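Local coordinates for protein endo alpha-1,4 polygalactosaminidase (Neosartorya fumigata, PDB 6OJ1) that hydrolyses internal alpha-1,4 linkages of galactosamine polymers, as an endo-acting glycoside hydrolase that disrupts microbial biofilms, at residues Asn181-Leu186 against Asn199-Val204; Lys33-Val38 against Asn223-Phe228. All blocks are in the same frame, centred on the assembly; numbering follows the deposited sequence.

Interaction 1: Asn181-Leu186 against Asn199-Val204. With NAG (2-acetamido-2-deoxy-beta-D-glucopyranose), chain D.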
ATOM      1  N   ASN A 181     -16.817   5.608  -0.161  1.00 18.88           N
ATOM      2  CA  ASN A 181     -16.909   5.050  -1.513  1.00 20.71           C
ATOM      3  C   ASN A 181     -15.546   4.738  -2.120  1.00 21.25           C
ATOM      4  O   ASN A 181     -15.357   4.847  -3.339  1.00 24.62           O
ATOM      5  CB  ASN A 181     -17.695   5.979  -2.437  1.00 24.25           C
ATOM      6  CG  ASN A 181     -18.151   5.294  -3.690  1.00 39.25           C
ATOM      7  OD1 ASN A 181     -18.631   4.160  -3.665  1.00 41.76           O
ATOM      8  ND2 ASN A 181     -17.990   5.975  -4.807  1.00 54.26           N
ATOM      9  N   MET A 182     -14.581   4.351  -1.290  1.00 20.28           N
ATOM     10  CA  MET A 182     -13.274   3.950  -1.780  1.00 17.92           C
ATOM     11  C   MET A 182     -12.979   2.511  -1.388  1.00 24.23           C
ATOM     12  O   MET A 182     -13.420   2.032  -0.336  1.00 20.72           O
ATOM     13  CB  MET A 182     -12.172   4.855  -1.224  1.00 17.36           C
ATOM     14  CG  MET A 182     -12.287   6.299  -1.730  1.00 18.41           C
ATOM     15  SD  MET A 182     -10.992   7.339  -1.034  1.00 19.07           S
ATOM     16  CE  MET A 182     -11.361   7.218   0.701  1.00 19.77           C
ATOM     17  N   SER A 183     -12.211   1.839  -2.241  1.00 19.74           N
ATOM     18  CA  SER A 183     -11.684   0.516  -1.954  1.00 18.89           C
ATOM     19  C   SER A 183     -10.398   0.626  -1.135  1.00 20.29           C
ATOM     20  O   SER A 183      -9.820   1.706  -0.974  1.00 20.84           O
ATOM     21  CB  SER A 183     -11.457  -0.250  -3.257  1.00 22.76           C
ATOM     22  OG  SER A 183     -12.682  -0.321  -3.978  1.00 22.67           O
ATOM     23  N   ILE A 184      -9.953  -0.513  -0.609  1.00 19.67           N
ATOM     24  CA  ILE A 184      -8.800  -0.573   0.281  1.00 16.82           C
ATOM     25  C   ILE A 184      -8.156  -1.946   0.128  1.00 15.89           C
ATOM     26  O   ILE A 184      -8.780  -2.900  -0.336  1.00 17.86           O
ATOM     27  CB  ILE A 184      -9.217  -0.327   1.749  1.00 16.69           C
ATOM     28  CG1 ILE A 184      -8.002  -0.029   2.625  1.00 13.78           C
ATOM     29  CG2 ILE A 184     -10.013  -1.531   2.291  1.00 18.30           C
ATOM     30  CD1 ILE A 184      -8.403   0.484   4.029  1.00 20.29           C
ATOM     31  N   GLY A 185      -6.889  -2.051   0.523  1.00 19.57           N
ATOM     32  CA  GLY A 185      -6.230  -3.341   0.563  1.00 18.93           C
ATOM     33  C   GLY A 185      -5.259  -3.427   1.724  1.00 16.83           C
ATOM     34  O   GLY A 185      -4.958  -2.430   2.377  1.00 18.52           O
ATOM     35  N   LEU A 186      -4.767  -4.647   1.955  1.00 17.31           N
ATOM     36  CA  LEU A 186      -3.829  -4.933   3.034  1.00 18.33           C
ATOM     37  C   LEU A 186      -2.393  -4.848   2.521  1.00 18.24           C
ATOM     38  O   LEU A 186      -2.021  -5.566   1.593  1.00 19.56           O
ATOM     39  CB  LEU A 186      -4.094  -6.321   3.623  1.00 16.64           C
ATOM     40  CG  LEU A 186      -3.170  -6.685   4.783  1.00 19.28           C
ATOM     41  CD1 LEU A 186      -3.471  -5.763   5.993  1.00 17.76           C
ATOM     42  CD2 LEU A 186      -3.319  -8.155   5.162  1.00 21.51           C
ATOM     43  N   ASN A 199     -12.834  -7.570   4.289  1.00 22.58           N
ATOM     44  CA  ASN A 199     -12.941  -6.131   4.125  1.00 20.66           C
ATOM     45  C   ASN A 199     -11.976  -5.593   3.073  1.00 21.35           C
ATOM     46  O   ASN A 199     -12.025  -4.397   2.765  1.00 21.54           O
ATOM     47  CB  ASN A 199     -12.680  -5.425   5.469  1.00 19.83           C
ATOM     48  CG  ASN A 199     -13.888  -4.651   5.982  1.00 25.43           C
ATOM     49  OD1 ASN A 199     -14.814  -4.338   5.225  1.00 28.22           O
ATOM     50  ND2 ASN A 199     -13.873  -4.326   7.281  1.00 26.50           N
ATOM     51  N   MET A 200     -11.091  -6.436   2.535  1.00 21.36           N
ATOM     52  CA  MET A 200     -10.034  -6.001   1.628  1.00 19.91           C
ATOM     53  C   MET A 200     -10.439  -6.233   0.178  1.00 23.61           C
ATOM     54  O   MET A 200     -11.113  -7.212  -0.138  1.00 21.62           O
ATOM     55  CB  MET A 200      -8.717  -6.753   1.892  1.00 22.11           C
ATOM     56  CG  MET A 200      -8.123  -6.592   3.296  1.00 17.34           C
ATOM     57  SD  MET A 200      -7.672  -4.901   3.701  1.00 19.86           S
ATOM     58  CE  MET A 200      -9.101  -4.414   4.685  1.00 18.09           C
ATOM     59  N   GLN A 201      -9.996  -5.342  -0.711  1.00 19.48           N
ATOM     60  CA  GLN A 201     -10.174  -5.572  -2.141  1.00 24.20           C
ATOM     61  C   GLN A 201      -8.905  -6.084  -2.821  1.00 23.57           C
ATOM     62  O   GLN A 201      -8.977  -6.522  -3.979  1.00 21.37           O
ATOM     63  CB  GLN A 201     -10.660  -4.291  -2.850  1.00 21.18           C
ATOM     64  CG  GLN A 201     -12.152  -3.947  -2.601  1.00 22.74           C
ATOM     65  CD  GLN A 201     -12.476  -3.678  -1.151  1.00 20.18           C
ATOM     66  OE1 GLN A 201     -12.048  -2.676  -0.579  1.00 22.77           O
ATOM     67  NE2 GLN A 201     -13.256  -4.560  -0.546  1.00 22.43           N
ATOM     68  N   TRP A 202      -7.763  -6.044  -2.140  1.00 21.24           N
ATOM     69  CA  TRP A 202      -6.508  -6.562  -2.682  1.00 19.62           C
ATOM     70  C   TRP A 202      -5.508  -6.703  -1.546  1.00 20.36           C
ATOM     71  O   TRP A 202      -5.743  -6.267  -0.414  1.00 20.39           O
ATOM     72  CB  TRP A 202      -5.914  -5.634  -3.751  1.00 17.86           C
ATOM     73  CG  TRP A 202      -5.683  -4.234  -3.239  1.00 17.74           C
ATOM     74  CD1 TRP A 202      -4.642  -3.794  -2.460  1.00 16.63           C
ATOM     75  CD2 TRP A 202      -6.526  -3.097  -3.453  1.00 19.84           C
ATOM     76  NE1 TRP A 202      -4.786  -2.448  -2.187  1.00 19.37           N
ATOM     77  CE2 TRP A 202      -5.938  -2.000  -2.776  1.00 21.09           C
ATOM     78  CE3 TRP A 202      -7.727  -2.897  -4.148  1.00 21.61           C
ATOM     79  CZ2 TRP A 202      -6.499  -0.722  -2.790  1.00 15.32           C
ATOM     80  CZ3 TRP A 202      -8.286  -1.626  -4.155  1.00 20.97           C
ATOM     81  CH2 TRP A 202      -7.677  -0.562  -3.478  1.00 16.84           C
ATOM     82  N   SER A 203      -4.360  -7.276  -1.890  1.00 19.29           N
ATOM     83  CA  SER A 203      -3.126  -7.209  -1.123  1.00 17.68           C
ATOM     84  C   SER A 203      -2.112  -6.382  -1.904  1.00 20.77           C
ATOM     85  O   SER A 203      -2.010  -6.513  -3.124  1.00 20.58           O
ATOM     86  CB  SER A 203      -2.567  -8.623  -0.889  1.00 17.84           C
ATOM     87  OG  SER A 203      -1.203  -8.571  -0.488  1.00 21.91           O
ATOM     88  N   VAL A 204      -1.370  -5.521  -1.218  1.00 19.61           N
ATOM     89  CA  VAL A 204      -0.114  -5.006  -1.760  1.00 17.78           C
ATOM     90  C   VAL A 204       0.996  -5.746  -1.031  1.00 21.50           C
ATOM     91  O   VAL A 204       1.086  -5.677   0.203  1.00 20.73           O
ATOM     92  CB  VAL A 204       0.030  -3.483  -1.587  1.00 18.79           C
ATOM     93  CG1 VAL A 204       1.443  -3.052  -2.003  1.00 20.18           C
ATOM     94  CG2 VAL A 204      -1.006  -2.722  -2.432  1.00 17.27           C
TER
HETATM   95  C1  NAG D   1     -18.439   5.392  -6.032  1.00 53.59           C
HETATM   96  C2  NAG D   1     -18.912   6.493  -6.962  1.00 60.92           C
HETATM   97  C3  NAG D   1     -19.684   5.884  -8.128  1.00 66.13           C
HETATM   98  C4  NAG D   1     -18.832   4.813  -8.809  1.00 73.48           C
HETATM   99  C5  NAG D   1     -18.256   3.822  -7.788  1.00 68.80           C
HETATM  100  C6  NAG D   1     -17.259   2.853  -8.384  1.00 71.94           C
HETATM  101  C7  NAG D   1     -20.762   7.203  -5.473  1.00 39.90           C
HETATM  102  C8  NAG D   1     -21.405   8.373  -4.786  1.00 40.72           C
HETATM  103  N2  NAG D   1     -19.703   7.486  -6.246  1.00 51.38           N
HETATM  104  O3  NAG D   1     -20.029   6.904  -9.059  1.00 56.40           O
HETATM  105  O4  NAG D   1     -19.611   4.089  -9.756  1.00 81.20           O
HETATM  106  O5  NAG D   1     -17.573   4.519  -6.732  1.00 56.64           O
HETATM  107  O6  NAG D   1     -16.129   3.528  -8.918  1.00 75.68           O
HETATM  108  O7  NAG D   1     -21.195   6.059  -5.346  1.00 43.46           O
HETATM  109  O   HOH W   1      -1.330  -8.128   2.147  1.00 19.43           O

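Interaction 2: Lys33-Val38 against Asn223-Phe228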
ATOM      1  N   LYS A  33     -17.585  -0.878  -3.989  1.00 29.48           N
ATOM      2  CA  LYS A  33     -18.137  -1.046  -5.326  1.00 28.45           C
ATOM      3  C   LYS A  33     -17.069  -1.411  -6.352  1.00 30.67           C
ATOM      4  O   LYS A  33     -17.362  -2.152  -7.297  1.00 34.38           O
ATOM      5  CB  LYS A  33     -18.886   0.218  -5.744  1.00 26.92           C
ATOM      6  CG  LYS A  33     -20.139   0.479  -4.927  1.00 36.25           C
ATOM      7  CD  LYS A  33     -21.071   1.435  -5.641  1.00 46.93           C
ATOM      8  N   TRP A  34     -15.836  -0.926  -6.192  1.00 26.23           N
ATOM      9  CA  TRP A  34     -14.759  -1.232  -7.128  1.00 26.41           C
ATOM     10  C   TRP A  34     -13.950  -2.416  -6.602  1.00 31.95           C
ATOM     11  O   TRP A  34     -13.211  -2.285  -5.616  1.00 25.73           O
ATOM     12  CB  TRP A  34     -13.854  -0.025  -7.362  1.00 24.61           C
ATOM     13  CG  TRP A  34     -12.615  -0.391  -8.147  1.00 24.75           C
ATOM     14  CD1 TRP A  34     -12.569  -1.131  -9.299  1.00 25.54           C
ATOM     15  CD2 TRP A  34     -11.259  -0.043  -7.838  1.00 26.50           C
ATOM     16  NE1 TRP A  34     -11.265  -1.262  -9.722  1.00 24.49           N
ATOM     17  CE2 TRP A  34     -10.442  -0.608  -8.843  1.00 27.16           C
ATOM     18  CE3 TRP A  34     -10.655   0.688  -6.811  1.00 20.99           C
ATOM     19  CZ2 TRP A  34      -9.058  -0.462  -8.851  1.00 23.26           C
ATOM     20  CZ3 TRP A  34      -9.270   0.842  -6.822  1.00 20.23           C
ATOM     21  CH2 TRP A  34      -8.489   0.262  -7.831  1.00 25.48           C
ATOM     22  N   GLN A  35     -14.081  -3.559  -7.273  1.00 28.42           N
ATOM     23  CA  GLN A  35     -13.258  -4.739  -6.990  1.00 28.40           C
ATOM     24  C   GLN A  35     -12.423  -5.060  -8.220  1.00 27.08           C
ATOM     25  O   GLN A  35     -12.917  -5.714  -9.155  1.00 30.74           O
ATOM     26  CB  GLN A  35     -14.120  -5.938  -6.605  1.00 29.84           C
ATOM     27  CG  GLN A  35     -13.323  -7.227  -6.425  1.00 33.98           C
ATOM     28  CD  GLN A  35     -12.254  -7.118  -5.342  1.00 30.82           C
ATOM     29  OE1 GLN A  35     -12.564  -7.113  -4.150  1.00 27.03           O
ATOM     30  NE2 GLN A  35     -10.983  -7.038  -5.758  1.00 24.97           N
ATOM     31  N   PRO A  36     -11.162  -4.626  -8.272  1.00 27.59           N
ATOM     32  CA  PRO A  36     -10.327  -4.932  -9.446  1.00 25.84           C
ATOM     33  C   PRO A  36     -10.123  -6.432  -9.619  1.00 31.26           C
ATOM     34  O   PRO A  36     -10.164  -7.207  -8.661  1.00 27.68           O
ATOM     35  CB  PRO A  36      -9.009  -4.216  -9.138  1.00 24.21           C
ATOM     36  CG  PRO A  36      -8.981  -4.125  -7.608  1.00 22.35           C
ATOM     37  CD  PRO A  36     -10.427  -3.880  -7.239  1.00 23.17           C
ATOM     38  N   ALA A  37      -9.912  -6.844 -10.870  1.00 26.93           N
ATOM     39  CA  ALA A  37      -9.804  -8.264 -11.163  1.00 33.88           C
ATOM     40  C   ALA A  37      -8.414  -8.780 -10.812  1.00 25.32           C
ATOM     41  O   ALA A  37      -7.434  -8.034 -10.819  1.00 30.46           O
ATOM     42  CB  ALA A  37     -10.106  -8.533 -12.636  1.00 43.59           C
ATOM     43  N   VAL A  38      -8.348 -10.073 -10.479  1.00 28.24           N
ATOM     44  CA  VAL A  38      -7.065 -10.750 -10.356  1.00 28.92           C
ATOM     45  C   VAL A  38      -6.267 -10.540 -11.635  1.00 30.55           C
ATOM     46  O   VAL A  38      -6.806 -10.622 -12.742  1.00 34.00           O
ATOM     47  CB  VAL A  38      -7.276 -12.249 -10.078  1.00 29.77           C
ATOM     48  CG1 VAL A  38      -5.951 -13.001 -10.168  1.00 28.28           C
ATOM     49  CG2 VAL A  38      -7.918 -12.458  -8.705  1.00 30.31           C
ATOM     50  N   ASN A 223      -9.437 -16.065  -3.606  1.00 38.30           N
ATOM     51  CA  ASN A 223     -10.738 -15.475  -3.318  1.00 37.32           C
ATOM     52  C   ASN A 223     -11.086 -14.343  -4.277  1.00 35.31           C
ATOM     53  O   ASN A 223     -11.882 -13.462  -3.931  1.00 37.55           O
ATOM     54  CB  ASN A 223     -10.788 -14.991  -1.871  1.00 43.83           C
ATOM     55  CG  ASN A 223     -10.790 -16.137  -0.886  1.00 52.66           C
ATOM     56  OD1 ASN A 223     -11.848 -16.614  -0.477  1.00 57.94           O
ATOM     57  ND2 ASN A 223      -9.601 -16.605  -0.515  1.00 45.19           N
ATOM     58  N   GLY A 224     -10.503 -14.341  -5.474  1.00 34.47           N
ATOM     59  CA  GLY A 224     -10.877 -13.364  -6.476  1.00 33.53           C
ATOM     60  C   GLY A 224     -10.313 -11.976  -6.286  1.00 36.65           C
ATOM     61  O   GLY A 224     -10.839 -11.021  -6.867  1.00 35.78           O
ATOM     62  N   LYS A 225      -9.247 -11.825  -5.499  1.00 29.84           N
ATOM     63  CA  LYS A 225      -8.714 -10.503  -5.260  1.00 28.30           C
ATOM     64  C   LYS A 225      -7.247 -10.448  -5.673  1.00 24.67           C
ATOM     65  O   LYS A 225      -6.509 -11.418  -5.471  1.00 27.30           O
ATOM     66  CB  LYS A 225      -8.882 -10.118  -3.780  1.00 23.54           C
ATOM     67  CG  LYS A 225     -10.367  -9.950  -3.386  1.00 24.64           C
ATOM     68  CD  LYS A 225     -10.583  -9.948  -1.876  1.00 25.63           C
ATOM     69  CE  LYS A 225     -12.064  -9.794  -1.550  1.00 26.52           C
ATOM     70  NZ  LYS A 225     -12.279  -9.691  -0.064  1.00 24.73           N
ATOM     71  N   PRO A 226      -6.806  -9.355  -6.287  1.00 25.14           N
ATOM     72  CA  PRO A 226      -5.441  -9.314  -6.815  1.00 24.57           C
ATOM     73  C   PRO A 226      -4.412  -9.132  -5.708  1.00 23.27           C
ATOM     74  O   PRO A 226      -4.720  -8.682  -4.600  1.00 24.45           O
ATOM     75  CB  PRO A 226      -5.459  -8.105  -7.765  1.00 25.58           C
ATOM     76  CG  PRO A 226      -6.600  -7.255  -7.307  1.00 27.24           C
ATOM     77  CD  PRO A 226      -7.616  -8.196  -6.709  1.00 27.20           C
ATOM     78  N   VAL A 227      -3.181  -9.542  -6.013  1.00 21.29           N
ATOM     79  CA  VAL A 227      -2.014  -9.177  -5.219  1.00 20.74           C
ATOM     80  C   VAL A 227      -1.198  -8.224  -6.077  1.00 23.76           C
ATOM     81  O   VAL A 227      -0.676  -8.614  -7.131  1.00 27.16           O
ATOM     82  CB  VAL A 227      -1.157 -10.378  -4.806  1.00 24.43           C
ATOM     83  CG1 VAL A 227       0.078  -9.865  -4.050  1.00 23.98           C
ATOM     84  CG2 VAL A 227      -1.962 -11.361  -3.967  1.00 25.44           C
ATOM     85  N   PHE A 228      -1.091  -6.987  -5.626  1.00 20.95           N
ATOM     86  CA  PHE A 228      -0.240  -5.998  -6.277  1.00 21.48           C
ATOM     87  C   PHE A 228       1.156  -6.183  -5.701  1.00 23.43           C
ATOM     88  O   PHE A 228       1.433  -5.804  -4.559  1.00 20.86           O
ATOM     89  CB  PHE A 228      -0.832  -4.608  -6.082  1.00 22.93           C
ATOM     90  CG  PHE A 228      -2.175  -4.469  -6.735  1.00 24.15           C
ATOM     91  CD1 PHE A 228      -2.308  -4.699  -8.103  1.00 23.23           C
ATOM     92  CD2 PHE A 228      -3.309  -4.147  -5.998  1.00 23.35           C
ATOM     93  CE1 PHE A 228      -3.550  -4.601  -8.737  1.00 22.95           C
ATOM     94  CE2 PHE A 228      -4.553  -4.040  -6.620  1.00 26.45           C
ATOM     95  CZ  PHE A 228      -4.674  -4.272  -7.989  1.00 22.73           C
TER

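Interaction 1: Asn181-Leu186 against Asn199-Val204
Ile184 turns its CG2 methyl to the carbonyl of Asn199, the gap from CG2 to Asn199 O being 3.5 Å. Met200 then folds alongside: the bend at chi2 (-62°) carries SD over the peptide between Gly185 and Leu186, 3.4 Å from Leu186 N, and chi3 turns CE to Ile184 CG2. Gln201 grips Ile184 twice. Its backbone N donates to Ile184 O over 2.8 Å, nearly in line with that carbonyl, and its OE1 accepts from Ile184 N at 3.0 Å, in the amide plane; OE1 also receives a bond from His178. The Trp202 ring lies flat on the glycine backbone: Gly185 CA stands 3.5 Å from the centroid of the Trp202 five-membered ring, 22° off its normal, a CH-pi contact. Trp202 O accepts from Leu186 N (3.0 Å). Ser203 OG gives its proton to a water that in turn donates to Leu186 O, the same oxygen Val204 N reaches at 2.9 Å. These bonds register two parallel strands of the (beta/alpha) barrel, 183-187 and 202-206, linked through helix 193-196; helix 163-179 packs on Met200, strand 144-148 on Ile184, and helix 219-222 on Met200 and Ser203.

Interaction 2: Lys33-Val38 against Asn223-Phe228
Pro36 CG comes to the edge of the Phe228 ring, near its plane and 4.3 Å from Phe228 CZ. Each segment also packs a proline on its own aromatic ring: Pro226 CB sits on one face of Phe228, 3.9 Å above its plane and offset toward the rim, and the Trp34 indole is covered on one face by Pro36 CD, 3.6 Å above the plane and again toward the rim. The setting is the (beta/alpha) barrel of the GH114 family: the irregular loop ahead of strand 42-45 passes the entry to strand 227-231, the touching parts running 80° apart.

The two prolines cross at about a right angle, with Pro36 CG and Pro226 CG 3.9 Å apart, and Pro36 O lies 3.4 Å from Pro226 CD. Trp202, in the adjacent strand 202-206, packs on both prolines and meets the Phe228 ring edge-to-face. Gln35 crosses the extended Lys225 chain at about a right angle, its OE1 3.7 Å from Lys225 CG; the lysine's NZ continues to Met200 O. Val38 CG2 lies 3.4 Å from Gly224 C, where the positive phi of Gly224 (77°) belongs to the Schellman motif ending helix 219-222.

The Gln35 amide is fixed from within its own loop and by the residue preceding Trp202: NE2 donates to Gln201 O and also to Pro36 O. From Gln35 NE2 to Pro36 O is 3.0 Å, almost straight at 173° and directed at a lone pair of Pro36 O.

Interactions 1 and 2 are centred about 8 Å apart and share one beta sheet, because strand 202-206 is flanked by 183-187 and 227-231. Ser203 O and Phe228 N, 2.7 Å apart, probably form a hydrogen bond between these strands. Side chains join them as well: Ser183 OG lies 2.6 Å from Trp34 O, a probable hydrogen bond, and Lys225 NZ 2.7 Å from Met200 O. Both contacts involve the starts of parallel barrel strands, whereas barrel enzymes of this class usually place their active sites at the opposite, C-terminal ends. The sugar bonded to Asn181 ND2 is a glycan, not substrate, and stands apart from interaction 1's strand pairing.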